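Local coordinates for protein glutathione reductase (Bartonella henselae, PDB 3O0H) that probably catalyses the NADPH-dependent reduction of glutathione disulfide to glutathione, using a bound flavin-adenine dinucleotide as the redox cofactor, at residues T328-I331 against P335-I338; K313-T316 against I321-V324; C264-L269 against T274-R279. All coordinates share one frame; numbering follows the deposited sequence.

In the fold
Contacts 1 and 2 follow each other along the FAD-binding part of the fold: strand 321-323 is held in contact 2, the chain then turns past the cofactor, and helix 334-349 is met in contact 1. They touch through T328 and A323. Contact 2 is buried and combines backbone hydrogen bonds with threonine, methionine and tryptophan packing. Contact 1 is only partly buried and has no hydrogen bond across its segments; a methyl-imidazole contact joins them beside FAD. Contact 3, its centre about 35 Å from that of contact 1, is a surface hairpin held by paired backbones and a disulfide, with one apolar face turned toward a second, parallel sheet.

Contact 1: T328-I331 against P335-I338; sequences TGHI and PVAI. With FAD (flavin-adenine dinucleotide), chain H.
The imidazole of H330, which receives V336 on one face, is fixed by a short bond from its ND1 to the carbonyl O of the next residue, I331 (2.7 Å). I331 O lies almost in the ring plane, whereas the nitrogen sits above the plane of the carbonyl. At the far corner of the ring, NE2 is hydrogen-bonded to OD2 of D340, one helical turn beyond V336. With both nitrogens engaged the imidazole can hardly rotate, and an acidic partner at NE2 would tend to favour its protonated form. Histidine suits this place because it offers two polar corners and a flat face at once.

That face takes a CH-pi contact. V336 CG1 lies 3.8 Å from the centroid of the H330 ring, 29° off its normal, and its nearest ring atom is CE1 of H330 at 3.4 Å. The methyl gets there because CG1 stands opposite the backbone N of V336 (chi1 -179°), reaching out from the helix toward the loop. The other branch, V336 CG2, meets I331 CG2 at 4.2 Å, so the two branches of the valine serve two neighbouring loop residues. Y358 and I361 add to the apolar surroundings, and M456 of the second subunit also packs on V336.

The neighbours of V336 on the helix lie against the cofactor. P335 CD approaches flavin O2 of FAD to 3.2 Å, and the small A337 lets the helix come close to the chain linking flavin and phosphate, its CB 3.6 Å from FAD O5'. The loop that leaves D326, whose backbone N binds FAD, and then enters a helix starting beside the flavin is characteristic of the FAD-binding site of the glutathione reductase family.

Contact 2: K313-T316 against I321-V324; sequences KMTT and IWAV
Two donors of T316 converge on the carbonyl O of I321: the backbone N at 2.9 Å and the hydroxyl OG1, also at 2.9 Å. The amide approaches at a small tilt to the carbonyl plane, while the hydroxyl comes from well above it. These bonds fasten a loop to strand 321-323, the edge strand of the five-stranded parallel sheet in the Rossmann-like FAD-binding fold. OG1 of T316 is also hydrogen-bonded to V318 N, which ties it to the turn between the segments; a threonine fits here by supplying a short hydroxyl and a methyl for packing. A third bond, from A323 N to M314 O (3.0 Å), runs nearly along the C=O axis. Together with the T316 amide it flanks W322 and makes a single beta bridge between T315 and W322. On its other side the strand is bonded to I158 and I160 of the sheet.

Outward from the bridge, T315 and W322 lie side by side. The methyl CG2 of T315 rests over the five-membered ring of W322, 4.2 Å from its centroid and 15° off the normal, carried there by a chi1 of -29°, away from a staggered value, which turns it roughly away from the T315 backbone N. K313 O meets the same indole at its edge, 3.5 Å from CD1 of W322. The broad tryptophan also reaches helix 334-349, where F344 meets it edge-to-face, so it fills the layer between sheet and helix.

M314 suits the far end because its flexible chain can fold back. Bent at both chi2 and chi3, it passes D340 and P356 and brings its terminal methyl up beside V324, just past the strand, with M314 CE 4.2 Å from V324 CG1.

Contact 3: C264-L269 against T274-R279; sequences CYNVVL and TICADR
C264 and C276 are joined by a disulfide, SG of C264 to SG of C276 2.0 Å, across a beta hairpin whose strands 264-269 and 274-277 run antiparallel at 160°. The hairpin supplies two of the three strands of a small sheet, in the region that in this family corresponds to the NADPH-binding domain.

Its tight part is the backbone and the face formed by Y265, V267, I275 and A277. Y265 pairs with A277, and V267 with I275, each as a hydrogen-bonded pair; the shortest bond is V267 N to I275 O at 2.7 Å, while the return bond from I275 N lies in the plane of the V267 carbonyl. V267 and I275, with CB atoms 4.5 Å apart, face L220, V195 and T218 of the adjoining parallel sheet. Beta-branched side chains suit such a strand face, and the small A277 lets it settle on S193 and V195.

The other face, carrying N266, V268, C276 and T274, is looser and partly or fully exposed. V268 and T274 lie side by side, meeting only through their CG2 methyls (4.0 Å between V268 CG2 and T274 CG2). On this side the one covalent tie is the disulfide. It runs diagonally, since C276 is paired with N266, and its chi3 of 100° is near the relaxed right angle. C264 SG is turned across to C276 because it stands between its own backbone N and carbonyl carbon (chi1 47°).

Past the paired strands, D278 is anchored through OD2 to K192 N. The edge of the Y265 ring meets its carbonyl, D278 O lying 3.2 Å from Y265 CD2. R279 folds back at chi2 to bond that same oxygen, its NH1 3.0 Å from D278 O and 3.8 Å from Y265 CE2.

Contact 1: T328-I331 against P335-I338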
loop_
_atom_site.group_PDB
_atom_site.type_symbol
_atom_site.label_atom_id
_atom_site.label_comp_id
_atom_site.label_asym_id
_atom_site.label_seq_id
_atom_site.Cartn_x
_atom_site.Cartn_y
_atom_site.Cartn_z
ATOM N N THR B 328 28.349 -8.507 -10.609
ATOM C CA THR B 328 28.409 -8.135 -12.004
ATOM C C THR B 328 28.380 -6.631 -12.171
ATOM O O THR B 328 28.486 -6.130 -13.292
ATOM C CB THR B 328 27.248 -8.778 -12.826
ATOM O OG1 THR B 328 25.990 -8.197 -12.443
ATOM C CG2 THR B 328 27.206 -10.308 -12.615
ATOM N N GLY B 329 28.226 -5.881 -11.069
ATOM C CA GLY B 329 28.412 -4.445 -11.148
ATOM C C GLY B 329 27.167 -3.605 -11.369
ATOM O O GLY B 329 27.236 -2.379 -11.381
ATOM N N HIS B 330 26.034 -4.245 -11.580
ATOM C CA HIS B 330 24.789 -3.469 -11.725
ATOM C C HIS B 330 24.222 -3.094 -10.354
ATOM O O HIS B 330 24.821 -3.382 -9.325
ATOM C CB HIS B 330 23.763 -4.220 -12.544
ATOM C CG HIS B 330 23.357 -5.539 -11.962
ATOM N ND1 HIS B 330 22.854 -5.659 -10.684
ATOM C CD2 HIS B 330 23.309 -6.772 -12.507
ATOM C CE1 HIS B 330 22.547 -6.926 -10.457
ATOM N NE2 HIS B 330 22.802 -7.621 -11.550
ATOM N N ILE B 331 23.068 -2.416 -10.363
ATOM C CA ILE B 331 22.427 -1.941 -9.119
ATOM C C ILE B 331 22.308 -3.118 -8.158
ATOM O O ILE B 331 21.959 -4.244 -8.548
ATOM C CB ILE B 331 21.031 -1.275 -9.436
ATOM C CG1 ILE B 331 20.430 -0.585 -8.203
ATOM C CG2 ILE B 331 20.058 -2.269 -10.029
ATOM C CD1 ILE B 331 19.350 0.422 -8.562
ATOM N N PRO B 335 16.050 -8.426 -5.763
ATOM C CA PRO B 335 15.228 -8.905 -6.876
ATOM C C PRO B 335 15.953 -8.959 -8.204
ATOM O O PRO B 335 15.647 -9.824 -9.048
ATOM C CB PRO B 335 14.104 -7.881 -6.932
ATOM C CG PRO B 335 14.038 -7.335 -5.568
ATOM C CD PRO B 335 15.392 -7.308 -5.057
ATOM N N VAL B 336 16.923 -8.081 -8.383
ATOM C CA VAL B 336 17.710 -8.069 -9.595
ATOM C C VAL B 336 18.655 -9.273 -9.651
ATOM O O VAL B 336 18.832 -9.875 -10.697
ATOM C CB VAL B 336 18.445 -6.774 -9.760
ATOM C CG1 VAL B 336 19.249 -6.781 -11.068
ATOM C CG2 VAL B 336 17.440 -5.593 -9.803
ATOM N N ALA B 337 19.280 -9.599 -8.513
ATOM C CA ALA B 337 20.081 -10.831 -8.413
ATOM C C ALA B 337 19.260 -12.105 -8.716
ATOM O O ALA B 337 19.734 -13.017 -9.374
ATOM C CB ALA B 337 20.722 -10.952 -7.019
ATOM N N ILE B 338 18.021 -12.172 -8.223
ATOM C CA ILE B 338 17.099 -13.304 -8.516
ATOM C C ILE B 338 16.784 -13.347 -10.033
ATOM O O ILE B 338 16.806 -14.428 -10.665
ATOM C CB ILE B 338 15.795 -13.226 -7.612
ATOM C CG1 ILE B 338 16.191 -13.446 -6.120
ATOM C CG2 ILE B 338 14.723 -14.243 -8.107
ATOM C CD1 ILE B 338 15.114 -13.089 -5.043
HETATM P PA FAD H . 24.757 -12.023 -1.765
HETATM O O1A FAD H . 25.540 -10.966 -1.048
HETATM O O2A FAD H . 23.333 -12.161 -1.301
HETATM O O5B FAD H . 25.457 -13.458 -1.693
HETATM C C5B FAD H . 26.839 -13.677 -1.888
HETATM C C4B FAD H . 27.188 -14.861 -1.010
HETATM O O4B FAD H . 28.448 -15.409 -1.367
HETATM C C3B FAD H . 27.269 -14.529 0.476
HETATM O O3B FAD H . 26.453 -15.433 1.228
HETATM C C2B FAD H . 28.733 -14.711 0.826
HETATM O O2B FAD H . 28.886 -15.212 2.133
HETATM C C1B FAD H . 29.204 -15.728 -0.157
HETATM N N9A FAD H . 30.575 -15.702 -0.693
HETATM C C8A FAD H . 31.248 -14.642 -1.226
HETATM N N7A FAD H . 32.409 -15.088 -1.728
HETATM C C5A FAD H . 32.459 -16.437 -1.515
HETATM C C6A FAD H . 33.352 -17.410 -1.879
HETATM N N6A FAD H . 34.496 -17.140 -2.526
HETATM N N1A FAD H . 33.093 -18.715 -1.538
HETATM C C2A FAD H . 31.926 -19.026 -0.881
HETATM N N3A FAD H . 31.022 -18.072 -0.550
HETATM C C4A FAD H . 31.291 -16.811 -0.914
HETATM N N1 FAD H . 18.440 -5.089 -1.555
HETATM C C2 FAD H . 17.097 -4.922 -1.823
HETATM O O2 FAD H . 16.577 -5.274 -2.912
HETATM N N3 FAD H . 16.309 -4.371 -0.891
HETATM C C4 FAD H . 16.776 -3.990 0.356
HETATM O O4 FAD H . 15.952 -3.531 1.157
HETATM C C4X FAD H . 18.133 -4.156 0.637
HETATM N N5 FAD H . 18.658 -3.818 1.855
HETATM C C5X FAD H . 20.013 -4.049 2.087
HETATM C C6 FAD H . 20.527 -3.683 3.320
HETATM C C7 FAD H . 21.865 -3.901 3.617
HETATM C C7M FAD H . 22.376 -3.496 4.988
HETATM C C8 FAD H . 22.689 -4.490 2.678
HETATM C C8M FAD H . 24.162 -4.701 2.962
HETATM C C9 FAD H . 22.187 -4.835 1.429
HETATM C C9A FAD H . 20.839 -4.607 1.129
HETATM N N10 FAD H . 20.288 -4.943 -0.095
HETATM C C10 FAD H . 18.951 -4.741 -0.329
HETATM C "C1'" FAD H . 21.093 -5.532 -1.185
HETATM C "C2'" FAD H . 20.995 -7.034 -1.279
HETATM O "O2'" FAD H . 21.469 -7.594 -0.069
HETATM C "C3'" FAD H . 21.855 -7.485 -2.431
HETATM O "O3'" FAD H . 21.620 -6.759 -3.624
HETATM C "C4'" FAD H . 21.725 -8.979 -2.629
HETATM O "O4'" FAD H . 22.049 -9.630 -1.398
HETATM C "C5'" FAD H . 22.681 -9.470 -3.710
HETATM O "O5'" FAD H . 22.503 -10.885 -3.938
HETATM P P FAD H . 23.795 -11.684 -4.455
HETATM O O1P FAD H . 23.405 -13.101 -4.809
HETATM O O2P FAD H . 24.440 -10.922 -5.592
HETATM O O3P FAD H . 24.898 -11.645 -3.317
#

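Contact 2: K313-T316 against I321-V324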
loop_
_atom_site.group_PDB
_atom_site.type_symbol
_atom_site.label_atom_id
_atom_site.label_comp_id
_atom_site.label_asym_id
_atom_site.label_seq_id
_atom_site.Cartn_x
_atom_site.Cartn_y
_atom_site.Cartn_z
ATOM N N LYS B 313 23.740 -12.742 -21.829
ATOM C CA LYS B 313 23.276 -14.042 -21.357
ATOM C C LYS B 313 23.860 -14.377 -19.950
ATOM O O LYS B 313 23.701 -15.496 -19.431
ATOM C CB LYS B 313 23.622 -15.103 -22.381
ATOM C CG LYS B 313 22.907 -14.893 -23.743
ATOM C CD LYS B 313 23.906 -14.903 -24.905
ATOM C CE LYS B 313 23.246 -14.645 -26.267
ATOM N NZ LYS B 313 22.725 -13.241 -26.485
ATOM N N MET B 314 24.461 -13.376 -19.315
ATOM C CA MET B 314 25.109 -13.518 -17.998
ATOM C C MET B 314 26.440 -14.326 -18.086
ATOM O O MET B 314 26.981 -14.761 -17.053
ATOM C CB MET B 314 24.179 -14.140 -16.936
ATOM C CG MET B 314 22.774 -13.547 -16.841
ATOM S SD MET B 314 22.875 -11.788 -16.673
ATOM C CE MET B 314 23.479 -11.608 -15.047
ATOM N N THR B 315 26.980 -14.448 -19.295
ATOM C CA THR B 315 28.234 -15.186 -19.539
ATOM C C THR B 315 29.425 -14.241 -19.362
ATOM O O THR B 315 29.449 -13.095 -19.878
ATOM C CB THR B 315 28.342 -15.744 -20.986
ATOM O OG1 THR B 315 27.041 -16.028 -21.524
ATOM C CG2 THR B 315 29.215 -17.055 -21.035
ATOM N N THR B 316 30.436 -14.749 -18.690
ATOM C CA THR B 316 31.763 -14.116 -18.723
ATOM C C THR B 316 32.434 -14.291 -20.100
ATOM O O THR B 316 31.877 -14.889 -21.057
ATOM C CB THR B 316 32.708 -14.646 -17.580
ATOM O OG1 THR B 316 33.216 -15.938 -17.929
ATOM C CG2 THR B 316 31.951 -14.716 -16.195
ATOM N N ILE B 321 31.759 -20.111 -17.788
ATOM C CA ILE B 321 31.704 -19.361 -16.538
ATOM C C ILE B 321 30.701 -18.200 -16.678
ATOM O O ILE B 321 30.783 -17.394 -17.635
ATOM C CB ILE B 321 33.091 -18.869 -16.087
ATOM C CG1 ILE B 321 34.085 -20.032 -16.031
ATOM C CG2 ILE B 321 33.022 -18.218 -14.687
ATOM C CD1 ILE B 321 35.560 -19.627 -15.680
ATOM N N TRP B 322 29.735 -18.161 -15.753
ATOM C CA TRP B 322 28.669 -17.157 -15.758
ATOM C C TRP B 322 28.753 -16.428 -14.442
ATOM O O TRP B 322 29.494 -16.856 -13.566
ATOM C CB TRP B 322 27.295 -17.825 -15.904
ATOM C CG TRP B 322 26.901 -18.352 -17.309
ATOM C CD1 TRP B 322 26.061 -17.730 -18.213
ATOM C CD2 TRP B 322 27.239 -19.604 -17.887
ATOM N NE1 TRP B 322 25.894 -18.500 -19.307
ATOM C CE2 TRP B 322 26.604 -19.663 -19.153
ATOM C CE3 TRP B 322 28.008 -20.684 -17.465
ATOM C CZ2 TRP B 322 26.720 -20.753 -20.005
ATOM C CZ3 TRP B 322 28.129 -21.771 -18.303
ATOM C CH2 TRP B 322 27.494 -21.804 -19.577
ATOM N N ALA B 323 28.019 -15.319 -14.290
ATOM C CA ALA B 323 27.987 -14.570 -13.006
ATOM C C ALA B 323 26.642 -13.860 -12.915
ATOM O O ALA B 323 26.090 -13.457 -13.951
ATOM C CB ALA B 323 29.137 -13.536 -12.899
ATOM N N VAL B 324 26.121 -13.706 -11.696
ATOM C CA VAL B 324 24.821 -13.096 -11.440
ATOM C C VAL B 324 24.954 -12.214 -10.202
ATOM O O VAL B 324 25.803 -12.482 -9.328
ATOM C CB VAL B 324 23.727 -14.181 -11.209
ATOM C CG1 VAL B 324 23.484 -14.950 -12.500
ATOM C CG2 VAL B 324 24.110 -15.167 -10.076
#

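Contact 3: C264-L269 against T274-R279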
loop_
_atom_site.group_PDB
_atom_site.type_symbol
_atom_site.label_atom_id
_atom_site.label_comp_id
_atom_site.label_asym_id
_atom_site.label_seq_id
_atom_site.Cartn_x
_atom_site.Cartn_y
_atom_site.Cartn_z
ATOM N N CYS B 264 33.310 7.260 24.879
ATOM C CA CYS B 264 32.834 7.355 23.501
ATOM C C CYS B 264 33.943 7.406 22.476
ATOM O O CYS B 264 35.086 7.718 22.775
ATOM C CB CYS B 264 31.951 8.607 23.270
ATOM S SG CYS B 264 32.627 10.168 23.932
ATOM N N TYR B 265 33.570 7.103 21.235
ATOM C CA TYR B 265 34.457 7.276 20.103
ATOM C C TYR B 265 34.356 8.707 19.615
ATOM O O TYR B 265 33.258 9.215 19.347
ATOM C CB TYR B 265 34.073 6.315 18.980
ATOM C CG TYR B 265 34.224 4.876 19.393
ATOM C CD1 TYR B 265 35.472 4.288 19.437
ATOM C CD2 TYR B 265 33.133 4.120 19.775
ATOM C CE1 TYR B 265 35.630 3.009 19.822
ATOM C CE2 TYR B 265 33.282 2.800 20.150
ATOM C CZ TYR B 265 34.545 2.257 20.170
ATOM O OH TYR B 265 34.752 0.959 20.551
ATOM N N ASN B 266 35.502 9.326 19.449
ATOM C CA ASN B 266 35.560 10.684 18.985
ATOM C C ASN B 266 35.781 10.706 17.474
ATOM O O ASN B 266 36.844 10.287 16.984
ATOM C CB ASN B 266 36.679 11.426 19.706
ATOM C CG ASN B 266 36.454 12.900 19.743
ATOM O OD1 ASN B 266 35.331 13.347 19.993
ATOM N ND2 ASN B 266 37.514 13.684 19.500
ATOM N N VAL B 267 34.795 11.215 16.757
ATOM C CA VAL B 267 34.864 11.286 15.316
ATOM C C VAL B 267 35.328 12.678 14.943
ATOM O O VAL B 267 34.628 13.660 15.214
ATOM C CB VAL B 267 33.516 10.970 14.649
ATOM C CG1 VAL B 267 33.659 11.036 13.113
ATOM C CG2 VAL B 267 32.970 9.554 15.090
ATOM N N VAL B 268 36.497 12.750 14.319
ATOM C CA VAL B 268 37.116 13.994 13.982
ATOM C C VAL B 268 36.987 14.174 12.477
ATOM O O VAL B 268 37.431 13.311 11.734
ATOM C CB VAL B 268 38.603 13.997 14.399
ATOM C CG1 VAL B 268 39.248 15.351 14.109
ATOM C CG2 VAL B 268 38.755 13.626 15.892
ATOM N N LEU B 269 36.391 15.298 12.056
ATOM C CA LEU B 269 36.162 15.644 10.627
ATOM C C LEU B 269 37.308 16.443 10.099
ATOM O O LEU B 269 38.049 17.034 10.892
ATOM C CB LEU B 269 34.857 16.450 10.439
ATOM C CG LEU B 269 33.561 15.858 10.996
ATOM C CD1 LEU B 269 32.339 16.679 10.574
ATOM C CD2 LEU B 269 33.401 14.433 10.494
ATOM N N THR B 274 34.312 17.885 15.857
ATOM C CA THR B 274 34.401 16.542 16.441
ATOM C C THR B 274 33.012 16.134 16.945
ATOM O O THR B 274 32.240 16.998 17.403
ATOM C CB THR B 274 35.366 16.516 17.609
ATOM O OG1 THR B 274 34.937 17.493 18.552
ATOM C CG2 THR B 274 36.797 16.842 17.177
ATOM N N ILE B 275 32.685 14.846 16.837
ATOM C CA ILE B 275 31.439 14.281 17.385
ATOM C C ILE B 275 31.777 13.037 18.198
ATOM O O ILE B 275 32.379 12.107 17.659
ATOM C CB ILE B 275 30.465 13.814 16.284
ATOM C CG1 ILE B 275 30.515 14.722 15.035
ATOM C CG2 ILE B 275 29.054 13.622 16.890
ATOM C CD1 ILE B 275 29.943 16.048 15.257
ATOM N N CYS B 276 31.402 13.027 19.482
ATOM C CA CYS B 276 31.677 11.892 20.363
ATOM C C CYS B 276 30.412 11.067 20.550
ATOM O O CYS B 276 29.386 11.581 21.005
ATOM C CB CYS B 276 32.294 12.324 21.717
ATOM S SG CYS B 276 33.493 11.063 22.320
ATOM N N ALA B 277 30.477 9.792 20.154
ATOM C CA ALA B 277 29.309 8.910 20.141
ATOM C C ALA B 277 29.676 7.574 20.701
ATOM O O ALA B 277 30.819 7.166 20.590
ATOM C CB ALA B 277 28.784 8.742 18.688
ATOM N N ASP B 278 28.709 6.867 21.279
ATOM C CA ASP B 278 28.949 5.532 21.810
ATOM C C ASP B 278 29.402 4.526 20.736
ATOM O O ASP B 278 30.244 3.680 20.989
ATOM C CB ASP B 278 27.694 4.990 22.490
ATOM C CG ASP B 278 27.488 5.518 23.902
ATOM O OD1 ASP B 278 28.345 6.299 24.460
ATOM O OD2 ASP B 278 26.459 5.077 24.490
ATOM N N ARG B 279 28.830 4.625 19.539
ATOM C CA ARG B 279 29.201 3.755 18.419
ATOM C C ARG B 279 29.259 4.599 17.156
ATOM O O ARG B 279 28.626 5.644 17.077
ATOM C CB ARG B 279 28.176 2.654 18.227
ATOM C CG ARG B 279 28.038 1.685 19.388
ATOM C CD ARG B 279 29.283 0.800 19.553
ATOM N NE ARG B 279 29.169 -0.163 20.651
ATOM C CZ ARG B 279 29.832 -0.100 21.815
ATOM N NH1 ARG B 279 30.649 0.910 22.102
ATOM N NH2 ARG B 279 29.657 -1.045 22.730
#